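PDB 2OAA: R.MvaI from Kocuria varians, which is a restriction endonuclease that recognises and cuts a short DNA sequence, probably with the help of metal ions held at its active site. Local coordinates for residues E58-E63 against K161-I166; H103-G108 against K208-I213; V168-S173 against Y184-L189. All blocks are in the same frame, centred on the assembly; numbering follows the deposited sequence.

Contact 1 of 3, residues E58-E63 against K161-I166; sequences EIKTHE and KKLKYI. With CA (calcium ion), chain I; nucleotides of chain A.
Glu58 meets the 161-166 segment along its whole side chain. Its N donates to Tyr165 O at 2.9 Å, and this bond, with the parallel pairing of Glu58 and Ile166, begins the ladder that lays strand 57-63 beside strand 165-176. The chain runs alongside Leu163, with Glu58 CG 3.6 Å from Leu163 CD2. A bend at chi2 (70°) then turns the carboxylate toward calcium, which Glu58 OE2 binds at 2.4 Å. Ile59 O, Asp53, a phosphate oxygen of DT7 of chain A and two waters complete the site; Ile59 binds through its backbone carbonyl, and its side chain packs on Phe38 of helix 33-41. Asp53 with Glu58-Ile59-Lys60 fits the PD-(D/E)XK nuclease signature. Lys60 lays its methylenes across Ile166, Lys60 CD 4.0 Å from Ile166 CG2, then bends at chi4 (-67°) to bring NZ over the carboxylate plane, 2.9 Å from Glu58 OE2. The ammonium also reaches Leu72 O and Thr71 O. A methionine in place of Lys60 would probably leave Glu58 OE2 without its salt-bridge partner and take one donor from each of these carbonyls. From the helix end, Lys162 stretches obliquely past Glu58, and its NZ donates to OP1 of DC6 (2.7 Å) and OP2 of DT7 (2.9 Å), both of chain A, a cationic grip on two successive phosphates. A water accepting from Lys162 NZ donates to Glu58 OE1 at 2.6 Å.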
loop_
_atom_site.group_PDB
_atom_site.type_symbol
_atom_site.label_atom_id
_atom_site.label_comp_id
_atom_site.label_asym_id
_atom_site.label_seq_id
_atom_site.Cartn_x
_atom_site.Cartn_y
_atom_site.Cartn_z
ATOM N N GLU E 58 -8.267 3.614 -10.881
ATOM C CA GLU E 58 -7.908 2.737 -9.787
ATOM C C GLU E 58 -8.981 2.833 -8.703
ATOM O O GLU E 58 -9.459 3.918 -8.398
ATOM C CB GLU E 58 -6.550 3.185 -9.224
ATOM C CG GLU E 58 -6.140 2.528 -7.928
ATOM C CD GLU E 58 -5.782 1.066 -8.070
ATOM O OE1 GLU E 58 -5.572 0.596 -9.218
ATOM O OE2 GLU E 58 -5.687 0.390 -7.013
ATOM N N ILE E 59 -9.344 1.697 -8.123
ATOM C CA ILE E 59 -10.319 1.657 -7.039
ATOM C C ILE E 59 -9.626 1.156 -5.774
ATOM O O ILE E 59 -8.839 0.218 -5.817
ATOM C CB ILE E 59 -11.479 0.725 -7.393
ATOM C CG1 ILE E 59 -12.264 1.303 -8.570
ATOM C CG2 ILE E 59 -12.370 0.528 -6.168
ATOM C CD1 ILE E 59 -13.331 0.373 -9.107
ATOM N N LYS E 60 -9.870 1.797 -4.644
ATOM C CA LYS E 60 -9.337 1.303 -3.368
ATOM C C LYS E 60 -10.428 1.393 -2.333
ATOM O O LYS E 60 -11.113 2.413 -2.257
ATOM C CB LYS E 60 -8.142 2.146 -2.910
ATOM C CG LYS E 60 -6.999 2.207 -3.921
ATOM C CD LYS E 60 -5.761 2.849 -3.360
ATOM C CE LYS E 60 -4.665 2.834 -4.416
ATOM N NZ LYS E 60 -4.159 1.463 -4.771
ATOM N N THR E 61 -10.592 0.346 -1.533
ATOM C CA THR E 61 -11.499 0.404 -0.392
ATOM C C THR E 61 -10.726 0.694 0.897
ATOM O O THR E 61 -9.540 0.354 1.027
ATOM C CB THR E 61 -12.309 -0.893 -0.239
ATOM O OG1 THR E 61 -11.432 -1.976 0.091
ATOM C CG2 THR E 61 -13.040 -1.222 -1.521
ATOM N N HIS E 62 -11.396 1.323 1.853
ATOM C CA HIS E 62 -10.734 1.721 3.078
ATOM C C HIS E 62 -11.741 1.805 4.220
ATOM O O HIS E 62 -12.705 2.568 4.155
ATOM C CB HIS E 62 -10.036 3.070 2.866
ATOM C CG HIS E 62 -9.282 3.544 4.061
ATOM N ND1 HIS E 62 -9.840 4.360 5.023
ATOM C CD2 HIS E 62 -8.005 3.317 4.449
ATOM C CE1 HIS E 62 -8.935 4.616 5.954
ATOM N NE2 HIS E 62 -7.811 3.997 5.626
ATOM N N GLU E 63 -11.514 1.017 5.265
ATOM C CA GLU E 63 -12.404 1.043 6.424
ATOM C C GLU E 63 -12.057 2.256 7.275
ATOM O O GLU E 63 -11.009 2.307 7.914
ATOM C CB GLU E 63 -12.287 -0.240 7.236
ATOM C CG GLU E 63 -13.260 -0.279 8.406
ATOM C CD GLU E 63 -13.220 -1.569 9.187
ATOM O OE1 GLU E 63 -12.575 -2.545 8.744
ATOM O OE2 GLU E 63 -13.835 -1.590 10.271
ATOM N N LYS E 161 1.051 4.234 -14.764
ATOM C CA LYS E 161 0.352 3.006 -15.175
ATOM C C LYS E 161 -0.973 2.850 -14.423
ATOM O O LYS E 161 -1.985 2.427 -14.993
ATOM C CB LYS E 161 1.178 1.747 -14.861
ATOM C CG LYS E 161 2.471 1.532 -15.624
ATOM C CD LYS E 161 3.180 0.291 -15.077
ATOM C CE LYS E 161 4.582 0.121 -15.649
ATOM N NZ LYS E 161 5.365 -0.883 -14.871
ATOM N N LYS E 162 -0.955 3.179 -13.136
ATOM C CA LYS E 162 -1.966 2.680 -12.195
ATOM C C LYS E 162 -2.810 3.780 -11.549
ATOM O O LYS E 162 -4.003 3.572 -11.274
ATOM C CB LYS E 162 -1.264 1.847 -11.094
ATOM C CG LYS E 162 -2.174 1.098 -10.131
ATOM C CD LYS E 162 -1.355 0.650 -8.908
ATOM C CE LYS E 162 -2.188 -0.043 -7.848
ATOM N NZ LYS E 162 -2.298 -1.496 -8.103
ATOM N N LEU E 163 -2.206 4.948 -11.303
ATOM C CA LEU E 163 -2.749 5.860 -10.271
ATOM C C LEU E 163 -3.104 7.300 -10.756
ATOM O O LEU E 163 -3.079 8.230 -9.948
ATOM C CB LEU E 163 -1.811 5.935 -9.057
ATOM C CG LEU E 163 -1.609 4.624 -8.294
ATOM C CD1 LEU E 163 -0.613 4.893 -7.180
ATOM C CD2 LEU E 163 -2.895 4.069 -7.718
ATOM N N LYS E 164 -3.491 7.446 -12.015
ATOM C CA LYS E 164 -3.931 8.755 -12.528
ATOM C C LYS E 164 -5.218 9.203 -11.828
ATOM O O LYS E 164 -5.366 10.370 -11.455
ATOM C CB LYS E 164 -4.137 8.668 -14.039
ATOM C CG LYS E 164 -4.592 9.945 -14.743
ATOM C CD LYS E 164 -4.544 9.762 -16.281
ATOM C CE LYS E 164 -5.165 8.425 -16.747
ATOM N NZ LYS E 164 -4.833 8.004 -18.151
ATOM N N TYR E 165 -6.142 8.261 -11.627
ATOM C CA TYR E 165 -7.403 8.561 -10.980
ATOM C C TYR E 165 -7.626 7.529 -9.892
ATOM O O TYR E 165 -7.800 6.350 -10.197
ATOM C CB TYR E 165 -8.582 8.500 -11.974
ATOM C CG TYR E 165 -8.381 9.236 -13.280
ATOM C CD1 TYR E 165 -8.369 10.632 -13.330
ATOM C CD2 TYR E 165 -8.245 8.531 -14.466
ATOM C CE1 TYR E 165 -8.202 11.300 -14.539
ATOM C CE2 TYR E 165 -8.077 9.193 -15.675
ATOM C CZ TYR E 165 -8.057 10.566 -15.704
ATOM O OH TYR E 165 -7.880 11.195 -16.913
ATOM N N ILE E 166 -7.626 7.956 -8.633
ATOM C CA ILE E 166 -7.795 7.007 -7.531
ATOM C C ILE E 166 -9.155 7.206 -6.845
ATOM O O ILE E 166 -9.349 8.195 -6.137
ATOM C CB ILE E 166 -6.669 7.150 -6.492
ATOM C CG1 ILE E 166 -5.287 7.126 -7.171
ATOM C CG2 ILE E 166 -6.809 6.066 -5.420
ATOM C CD1 ILE E 166 -4.139 7.451 -6.216
HETATM CA CA CA I . -7.349 -1.330 -6.567
ATOM P P DG A 8 -8.272 -2.863 -1.750
ATOM O OP1 DG A 8 -9.634 -2.316 -1.948
ATOM O OP2 DG A 8 -7.086 -2.006 -2.007
ATOM O "O5'" DG A 8 -8.174 -3.443 -0.279
ATOM C "C5'" DG A 8 -7.709 -2.652 0.796
ATOM C "C4'" DG A 8 -7.345 -3.554 1.946
ATOM O "O4'" DG A 8 -6.125 -4.280 1.696
ATOM C "C3'" DG A 8 -7.075 -2.849 3.256
ATOM O "O3'" DG A 8 -8.326 -2.391 3.783
ATOM C "C2'" DG A 8 -6.451 -3.986 4.040
ATOM C "C1'" DG A 8 -5.572 -4.648 2.962
ATOM N N9 DG A 8 -4.193 -4.181 3.020
ATOM C C8 DG A 8 -3.521 -3.366 2.136
ATOM N N7 DG A 8 -2.300 -3.097 2.517
ATOM C C5 DG A 8 -2.158 -3.786 3.717
ATOM C C6 DG A 8 -1.053 -3.877 4.612
ATOM O O6 DG A 8 0.058 -3.342 4.528
ATOM N N1 DG A 8 -1.344 -4.694 5.702
ATOM C C2 DG A 8 -2.540 -5.334 5.913
ATOM N N2 DG A 8 -2.628 -6.083 7.021
ATOM N N3 DG A 8 -3.574 -5.250 5.095
ATOM C C4 DG A 8 -3.314 -4.467 4.028
ATOM P P DC A 6 0.672 -3.693 -7.729
ATOM O OP1 DC A 6 0.170 -2.575 -8.569
ATOM O OP2 DC A 6 1.366 -3.399 -6.449
ATOM O "O5'" DC A 6 -0.533 -4.679 -7.416
ATOM C "C5'" DC A 6 -1.344 -5.189 -8.472
ATOM C "C4'" DC A 6 -2.349 -6.172 -7.921
ATOM O "O4'" DC A 6 -1.695 -7.332 -7.362
ATOM C "C3'" DC A 6 -3.174 -5.643 -6.761
ATOM O "O3'" DC A 6 -4.192 -4.758 -7.221
ATOM C "C2'" DC A 6 -3.728 -6.928 -6.192
ATOM C "C1'" DC A 6 -2.501 -7.839 -6.294
ATOM N N1 DC A 6 -1.685 -7.857 -5.068
ATOM C C2 DC A 6 -2.181 -8.540 -3.959
ATOM O O2 DC A 6 -3.304 -9.059 -4.036
ATOM N N3 DC A 6 -1.435 -8.611 -2.833
ATOM C C4 DC A 6 -0.237 -8.022 -2.789
ATOM N N4 DC A 6 0.477 -8.145 -1.668
ATOM C C5 DC A 6 0.284 -7.290 -3.900
ATOM C C6 DC A 6 -0.468 -7.235 -5.010
ATOM P P DT A 7 -4.714 -3.584 -6.256
ATOM O OP1 DT A 7 -5.827 -2.948 -7.007
ATOM O OP2 DT A 7 -3.556 -2.766 -5.822
ATOM O "O5'" DT A 7 -5.311 -4.351 -4.996
ATOM C "C5'" DT A 7 -6.508 -5.113 -5.122
ATOM C "C4'" DT A 7 -6.822 -5.828 -3.829
ATOM O "O4'" DT A 7 -5.777 -6.755 -3.465
ATOM C "C3'" DT A 7 -6.940 -4.944 -2.603
ATOM O "O3'" DT A 7 -8.154 -4.195 -2.633
ATOM C "C2'" DT A 7 -6.893 -5.988 -1.509
ATOM C "C1'" DT A 7 -5.775 -6.897 -2.039
ATOM N N1 DT A 7 -4.445 -6.504 -1.531
ATOM C C2 DT A 7 -4.089 -6.982 -0.293
ATOM O O2 DT A 7 -4.801 -7.723 0.358
ATOM N N3 DT A 7 -2.867 -6.551 0.160
ATOM C C4 DT A 7 -1.987 -5.709 -0.486
ATOM O O4 DT A 7 -0.931 -5.397 0.059
ATOM C C5 DT A 7 -2.418 -5.253 -1.793
ATOM C C7 DT A 7 -1.529 -4.332 -2.568
ATOM C C6 DT A 7 -3.606 -5.678 -2.250
HETATM O O HOH W 1 -4.736 -1.798 -9.717
HETATM O O HOH W 2 -6.344 -1.346 -4.441
HETATM O O HOH W 3 -9.066 -2.901 -6.184
#

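Contact 2 of 3, residues H103-G108 against K208-I213; sequences HQTVSG and KVDIRI. With nucleotides of chain B; nucleotides of chain A.
Thr105 and Asp210, a non-hydrogen-bonded antiparallel pair, make the tight part of this contact: Thr105 OG1 donates to Asp210 OD1 at 2.6 Å, arriving from above the carboxylate plane. With its proton so used, Thr105 OG1 accepts from N4 of DC4 of chain B at 2.9 Å, a double role that suits a hydroxyl. Asp210 OD2, salt-bridged to Arg233, takes a weak bond from N4 of DC5 of chain B. His103 is sandwiched between Ile213 O over one ring face and the sugar of DC5 over the other, while its ND1 donates to OP2 of that nucleotide at 2.9 Å. Arg212 bends at chi3 (-53°), and its NH2 reaches O6 of DG8 of chain A at 2.8 Å, with N7 of that base in plane at the guanidinium edge. Reading base edges in this way is characteristic of sequence recognition. On the other face the Gln104-Ile211 and Val106-Val209 pairs exchange two backbone bonds each, but their side chains meet more loosely: Val106 CG2 stands 4.0 Å from Ile211 CD1, and Gln104, bent at chi2, turns off toward Phe121 and Tyr117. Strand 119-126 packs this face through Phe121 and Ile123. In the antiparallel sheet, strand 207-215 lies between strands 100-106 and 225-234, with strand 70-74 beyond the latter.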
loop_
_atom_site.group_PDB
_atom_site.type_symbol
_atom_site.label_atom_id
_atom_site.label_comp_id
_atom_site.label_asym_id
_atom_site.label_seq_id
_atom_site.Cartn_x
_atom_site.Cartn_y
_atom_site.Cartn_z
ATOM N N HIS E 103 8.974 -6.790 8.773
ATOM C CA HIS E 103 7.912 -5.800 8.571
ATOM C C HIS E 103 8.381 -4.517 9.219
ATOM O O HIS E 103 8.562 -4.464 10.431
ATOM C CB HIS E 103 6.592 -6.229 9.228
ATOM C CG HIS E 103 6.048 -7.537 8.750
ATOM N ND1 HIS E 103 6.300 -8.717 9.415
ATOM C CD2 HIS E 103 5.225 -7.849 7.721
ATOM C CE1 HIS E 103 5.680 -9.706 8.799
ATOM N NE2 HIS E 103 5.005 -9.208 7.776
ATOM N N GLN E 104 8.564 -3.484 8.401
ATOM C CA GLN E 104 8.990 -2.182 8.889
ATOM C C GLN E 104 8.318 -1.090 8.104
ATOM O O GLN E 104 8.443 -1.040 6.887
ATOM C CB GLN E 104 10.506 -1.996 8.712
ATOM C CG GLN E 104 11.344 -2.896 9.562
ATOM C CD GLN E 104 11.354 -2.475 11.003
ATOM O OE1 GLN E 104 11.542 -3.294 11.898
ATOM N NE2 GLN E 104 11.171 -1.190 11.248
ATOM N N THR E 105 7.634 -0.193 8.806
ATOM C CA THR E 105 7.051 0.987 8.197
ATOM C C THR E 105 8.038 2.128 8.309
ATOM O O THR E 105 8.274 2.678 9.402
ATOM C CB THR E 105 5.719 1.344 8.858
ATOM O OG1 THR E 105 4.800 0.258 8.696
ATOM C CG2 THR E 105 5.106 2.555 8.205
ATOM N N VAL E 106 8.647 2.469 7.177
ATOM C CA VAL E 106 9.787 3.367 7.170
ATOM C C VAL E 106 9.389 4.773 6.723
ATOM O O VAL E 106 8.598 4.941 5.786
ATOM C CB VAL E 106 10.918 2.811 6.282
ATOM C CG1 VAL E 106 12.197 3.585 6.520
ATOM C CG2 VAL E 106 11.182 1.336 6.592
ATOM N N SER E 107 9.965 5.768 7.403
ATOM C CA SER E 107 9.644 7.176 7.190
ATOM C C SER E 107 10.877 7.933 6.704
ATOM O O SER E 107 12.007 7.504 6.938
ATOM C CB SER E 107 9.155 7.817 8.508
ATOM O OG SER E 107 8.013 7.147 9.049
ATOM N N GLY E 108 10.659 9.083 6.069
ATOM C CA GLY E 108 11.751 9.930 5.615
ATOM C C GLY E 108 12.174 10.992 6.613
ATOM O O GLY E 108 13.204 11.657 6.412
ATOM N N LYS E 208 4.565 6.548 3.653
ATOM C CA LYS E 208 5.534 5.610 4.188
ATOM C C LYS E 208 6.001 4.659 3.120
ATOM O O LYS E 208 5.274 4.372 2.176
ATOM C CB LYS E 208 4.922 4.775 5.318
ATOM C CG LYS E 208 4.232 5.577 6.419
ATOM C CD LYS E 208 5.183 6.514 7.143
ATOM C CE LYS E 208 4.571 6.984 8.457
ATOM N NZ LYS E 208 5.402 8.063 9.092
ATOM N N VAL E 209 7.216 4.154 3.301
ATOM C CA VAL E 209 7.700 3.048 2.533
ATOM C C VAL E 209 7.650 1.838 3.424
ATOM O O VAL E 209 8.367 1.785 4.430
ATOM C CB VAL E 209 9.147 3.298 2.057
ATOM C CG1 VAL E 209 9.689 2.099 1.298
ATOM C CG2 VAL E 209 9.223 4.578 1.209
ATOM N N ASP E 210 6.783 0.886 3.100
ATOM C CA ASP E 210 6.476 -0.189 4.018
ATOM C C ASP E 210 7.083 -1.491 3.527
ATOM O O ASP E 210 6.665 -2.032 2.491
ATOM C CB ASP E 210 4.965 -0.305 4.149
ATOM C CG ASP E 210 4.529 -0.877 5.478
ATOM O OD1 ASP E 210 5.342 -0.913 6.429
ATOM O OD2 ASP E 210 3.353 -1.294 5.567
ATOM N N ILE E 211 8.097 -1.982 4.241
ATOM C CA ILE E 211 8.693 -3.284 3.940
ATOM C C ILE E 211 7.810 -4.330 4.599
ATOM O O ILE E 211 7.511 -4.238 5.784
ATOM C CB ILE E 211 10.151 -3.356 4.441
ATOM C CG1 ILE E 211 10.966 -2.192 3.858
ATOM C CG2 ILE E 211 10.764 -4.717 4.101
ATOM C CD1 ILE E 211 12.302 -1.979 4.558
ATOM N N ARG E 212 7.331 -5.289 3.809
ATOM C CA ARG E 212 6.287 -6.194 4.284
ATOM C C ARG E 212 6.604 -7.656 3.991
ATOM O O ARG E 212 5.905 -8.335 3.220
ATOM C CB ARG E 212 4.940 -5.791 3.692
ATOM C CG ARG E 212 4.630 -4.308 3.864
ATOM C CD ARG E 212 3.266 -3.897 3.288
ATOM N NE ARG E 212 3.082 -4.301 1.898
ATOM C CZ ARG E 212 1.913 -4.237 1.261
ATOM N NH1 ARG E 212 1.824 -4.632 0.004
ATOM N NH2 ARG E 212 0.823 -3.784 1.878
ATOM N N ILE E 213 7.665 -8.143 4.624
ATOM C CA ILE E 213 8.115 -9.499 4.389
ATOM C C ILE E 213 7.707 -10.406 5.548
ATOM O O ILE E 213 8.243 -10.324 6.658
ATOM C CB ILE E 213 9.627 -9.540 4.131
ATOM C CG1 ILE E 213 10.018 -8.556 3.010
ATOM C CG2 ILE E 213 10.070 -10.987 3.828
ATOM C CD1 ILE E 213 11.523 -8.326 2.871
ATOM P P DC B 5 6.083 -8.804 13.070
ATOM O OP1 DC B 5 6.226 -10.098 13.787
ATOM O OP2 DC B 5 7.161 -8.340 12.171
ATOM O "O5'" DC B 5 4.717 -8.848 12.246
ATOM C "C5'" DC B 5 3.475 -9.048 12.922
ATOM C "C4'" DC B 5 2.308 -8.792 11.996
ATOM O "O4'" DC B 5 2.341 -7.469 11.433
ATOM C "C3'" DC B 5 2.141 -9.718 10.792
ATOM O "O3'" DC B 5 1.358 -10.850 11.188
ATOM C "C2'" DC B 5 1.368 -8.856 9.802
ATOM C "C1'" DC B 5 1.319 -7.472 10.457
ATOM N N1 DC B 5 1.551 -6.363 9.525
ATOM C C2 DC B 5 0.525 -6.024 8.644
ATOM O O2 DC B 5 -0.545 -6.641 8.713
ATOM N N3 DC B 5 0.721 -5.036 7.745
ATOM C C4 DC B 5 1.887 -4.388 7.712
ATOM N N4 DC B 5 2.046 -3.434 6.794
ATOM C C5 DC B 5 2.945 -4.695 8.616
ATOM C C6 DC B 5 2.736 -5.683 9.499
ATOM P P DG A 8 -8.272 -2.863 -1.750
ATOM O OP1 DG A 8 -9.634 -2.316 -1.948
ATOM O OP2 DG A 8 -7.086 -2.006 -2.007
ATOM O "O5'" DG A 8 -8.174 -3.443 -0.279
ATOM C "C5'" DG A 8 -7.709 -2.652 0.796
ATOM C "C4'" DG A 8 -7.345 -3.554 1.946
ATOM O "O4'" DG A 8 -6.125 -4.280 1.696
ATOM C "C3'" DG A 8 -7.075 -2.849 3.256
ATOM O "O3'" DG A 8 -8.326 -2.391 3.783
ATOM C "C2'" DG A 8 -6.451 -3.986 4.040
ATOM C "C1'" DG A 8 -5.572 -4.648 2.962
ATOM N N9 DG A 8 -4.193 -4.181 3.020
ATOM C C8 DG A 8 -3.521 -3.366 2.136
ATOM N N7 DG A 8 -2.300 -3.097 2.517
ATOM C C5 DG A 8 -2.158 -3.786 3.717
ATOM C C6 DG A 8 -1.053 -3.877 4.612
ATOM O O6 DG A 8 0.058 -3.342 4.528
ATOM N N1 DG A 8 -1.344 -4.694 5.702
ATOM C C2 DG A 8 -2.540 -5.334 5.913
ATOM N N2 DG A 8 -2.628 -6.083 7.021
ATOM N N3 DG A 8 -3.574 -5.250 5.095
ATOM C C4 DG A 8 -3.314 -4.467 4.028
ATOM P P DC B 4 8.586 -3.449 16.187
ATOM O OP1 DC B 4 9.160 -4.251 17.298
ATOM O OP2 DC B 4 9.490 -2.817 15.199
ATOM O "O5'" DC B 4 7.557 -4.366 15.394
ATOM C "C5'" DC B 4 6.493 -5.024 16.077
ATOM C "C4'" DC B 4 5.444 -5.477 15.091
ATOM O "O4'" DC B 4 4.771 -4.354 14.497
ATOM C "C3'" DC B 4 5.950 -6.304 13.907
ATOM O "O3'" DC B 4 5.825 -7.697 14.211
ATOM C "C2'" DC B 4 5.037 -5.897 12.760
ATOM C "C1'" DC B 4 4.078 -4.891 13.389
ATOM N N1 DC B 4 3.690 -3.789 12.500
ATOM C C2 DC B 4 2.348 -3.684 12.127
ATOM O O2 DC B 4 1.527 -4.466 12.627
ATOM N N3 DC B 4 1.980 -2.729 11.239
ATOM C C4 DC B 4 2.895 -1.894 10.744
ATOM N N4 DC B 4 2.493 -0.996 9.843
ATOM C C5 DC B 4 4.264 -1.951 11.144
ATOM C C6 DC B 4 4.614 -2.904 12.018
#

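Contact 3 of 3, residues V168-S173 against Y184-L189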
loop_
_atom_site.group_PDB
_atom_site.type_symbol
_atom_site.label_atom_id
_atom_site.label_comp_id
_atom_site.label_asym_id
_atom_site.label_seq_id
_atom_site.Cartn_x
_atom_site.Cartn_y
_atom_site.Cartn_z
ATOM N N VAL E 168 -11.331 6.312 -3.991
ATOM C CA VAL E 168 -11.232 5.714 -2.666
ATOM C C VAL E 168 -12.626 5.551 -2.100
ATOM O O VAL E 168 -13.354 6.536 -1.939
ATOM C CB VAL E 168 -10.397 6.592 -1.715
ATOM C CG1 VAL E 168 -10.212 5.896 -0.343
ATOM C CG2 VAL E 168 -9.041 6.903 -2.340
ATOM N N ILE E 169 -12.978 4.304 -1.801
ATOM C CA ILE E 169 -14.300 3.982 -1.293
ATOM C C ILE E 169 -14.234 3.767 0.206
ATOM O O ILE E 169 -13.592 2.833 0.683
ATOM C CB ILE E 169 -14.899 2.767 -2.036
ATOM C CG1 ILE E 169 -15.026 3.136 -3.524
ATOM C CG2 ILE E 169 -16.287 2.415 -1.466
ATOM C CD1 ILE E 169 -14.683 2.054 -4.452
ATOM N N SER E 170 -14.873 4.665 0.952
ATOM C CA SER E 170 -14.872 4.579 2.406
ATOM C C SER E 170 -15.946 3.610 2.867
ATOM O O SER E 170 -17.061 3.598 2.323
ATOM C CB SER E 170 -15.066 5.954 3.037
ATOM O OG SER E 170 -13.898 6.746 2.849
ATOM N N ALA E 171 -15.599 2.795 3.859
ATOM C CA ALA E 171 -16.429 1.666 4.254
ATOM C C ALA E 171 -16.447 1.488 5.756
ATOM O O ALA E 171 -15.658 2.091 6.494
ATOM C CB ALA E 171 -15.906 0.393 3.592
ATOM N N GLU E 172 -17.352 0.626 6.203
ATOM C CA GLU E 172 -17.371 0.195 7.593
ATOM C C GLU E 172 -17.511 -1.307 7.630
ATOM O O GLU E 172 -17.831 -1.929 6.610
ATOM C CB GLU E 172 -18.491 0.869 8.373
ATOM C CG GLU E 172 -19.860 0.687 7.789
ATOM C CD GLU E 172 -20.895 1.478 8.550
ATOM O OE1 GLU E 172 -21.142 1.141 9.727
ATOM O OE2 GLU E 172 -21.455 2.426 7.973
ATOM N N SER E 173 -17.233 -1.888 8.789
ATOM C CA SER E 173 -17.355 -3.328 8.986
ATOM C C SER E 173 -18.096 -3.626 10.271
ATOM O O SER E 173 -18.198 -2.776 11.161
ATOM C CB SER E 173 -15.982 -3.998 9.045
ATOM O OG SER E 173 -15.365 -3.763 10.307
ATOM N N TYR E 184 -20.230 -0.282 2.130
ATOM C CA TYR E 184 -19.493 0.744 1.404
ATOM C C TYR E 184 -20.360 1.982 1.347
ATOM O O TYR E 184 -21.515 1.915 0.917
ATOM C CB TYR E 184 -19.097 0.223 0.015
ATOM C CG TYR E 184 -18.323 -1.085 0.130
ATOM C CD1 TYR E 184 -16.941 -1.087 0.325
ATOM C CD2 TYR E 184 -18.976 -2.310 0.107
ATOM C CE1 TYR E 184 -16.244 -2.281 0.482
ATOM C CE2 TYR E 184 -18.291 -3.499 0.244
ATOM C CZ TYR E 184 -16.929 -3.480 0.424
ATOM O OH TYR E 184 -16.277 -4.676 0.572
ATOM N N ASN E 185 -19.813 3.100 1.817
ATOM C CA ASN E 185 -20.637 4.282 2.100
ATOM C C ASN E 185 -20.519 5.457 1.157
ATOM O O ASN E 185 -21.498 6.159 0.923
ATOM C CB ASN E 185 -20.368 4.767 3.523
ATOM C CG ASN E 185 -20.824 3.764 4.576
ATOM O OD1 ASN E 185 -21.886 3.145 4.451
ATOM N ND2 ASN E 185 -20.023 3.610 5.625
ATOM N N SER E 186 -19.313 5.703 0.659
ATOM C CA SER E 186 -19.069 6.907 -0.131
ATOM C C SER E 186 -17.791 6.729 -0.928
ATOM O O SER E 186 -17.035 5.784 -0.695
ATOM C CB SER E 186 -18.949 8.125 0.794
ATOM O OG SER E 186 -17.882 7.961 1.719
ATOM N N ALA E 187 -17.537 7.650 -1.851
ATOM C CA ALA E 187 -16.318 7.600 -2.653
ATOM C C ALA E 187 -15.813 8.988 -2.979
ATOM O O ALA E 187 -16.588 9.887 -3.302
ATOM C CB ALA E 187 -16.538 6.818 -3.929
ATOM N N ASN E 188 -14.500 9.147 -2.859
ATOM C CA ASN E 188 -13.788 10.346 -3.287
ATOM C C ASN E 188 -12.863 9.986 -4.433
ATOM O O ASN E 188 -12.420 8.847 -4.533
ATOM C CB ASN E 188 -12.933 10.893 -2.146
ATOM C CG ASN E 188 -13.749 11.586 -1.047
ATOM O OD1 ASN E 188 -14.706 12.309 -1.313
ATOM N ND2 ASN E 188 -13.306 11.427 0.192
ATOM N N LEU E 189 -12.570 10.954 -5.289
ATOM C CA LEU E 189 -11.592 10.778 -6.348
ATOM C C LEU E 189 -10.361 11.609 -6.022
ATOM O O LEU E 189 -10.462 12.833 -5.851
ATOM C CB LEU E 189 -12.178 11.188 -7.706
ATOM C CG LEU E 189 -11.386 10.726 -8.940
ATOM C CD1 LEU E 189 -11.518 9.214 -9.173
ATOM C CD2 LEU E 189 -11.865 11.485 -10.169
#
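Glu172 OE2 is gripped by two donors, Asn185 ND2 at 3.0 Å and the ammonium of Lys183. The amide arrives on the anti side of the carboxylate, its plane turned 75° from that of the acid. Glu172 CG sits between its own backbone N and carbonyl carbon (chi1 56°), from where the extended chain carries the acid across to Asn185. Lys183 also binds Asn185 OD1, so both ends of the amide are occupied and its flip is fixed; asparagine supplies the donor and acceptor this needs. At Asn185 the hairpin of strands 165-176 and 179-191 contains a classic beta bulge: Ser170 O accepts from Asn185 N at 2.8 Å, whereas Ser170 N donates to Ser186 O at 2.9 Å. Beyond it, Val168 and Asn188 exchange two backbone bonds. The face carrying Ile169, Ala171, Tyr184 and Ala187 is largely apolar across the pair. Tyr184 CD1 lies 3.7 Å from Ala171 CB, and Ile169 CG2 is 3.9 Å from Tyr184 CB; the small Ala171 and Ala187 leave room for these larger neighbours. The Tyr184 ring meets Phe38 edge-to-face, and its hydroxyl binds Ile34 O, tying the hairpin to helix 33-41. Charge and amide thus gather at the partly exposed end, while hydrocarbon on the Tyr184 face joins sheet to helix.

Overall arrangement
Contacts 1 and 3 are neighbours in one mixed sheet, their centres 12 Å apart, and share strand 165-176, which pairs with strand 57-63 on one side and strand 179-191 on the other. Backbone bonding of Lys60 to Ile169 and packing of Ile59 on Ile169 join the two. Contact 2 belongs to a separate antiparallel sheet across the chain's centre, about 20 Å from contact 1 and 25 Å from contact 3, centre to centre. Along the chain, the segments of contacts 1 and 2 alternate, and contact 3 follows contact 1. The metal-binding and base-reading sheets therefore interleave in sequence, and both reach DG8 of chain A: contact 1 its phosphate, through Thr61, and contact 2 its base.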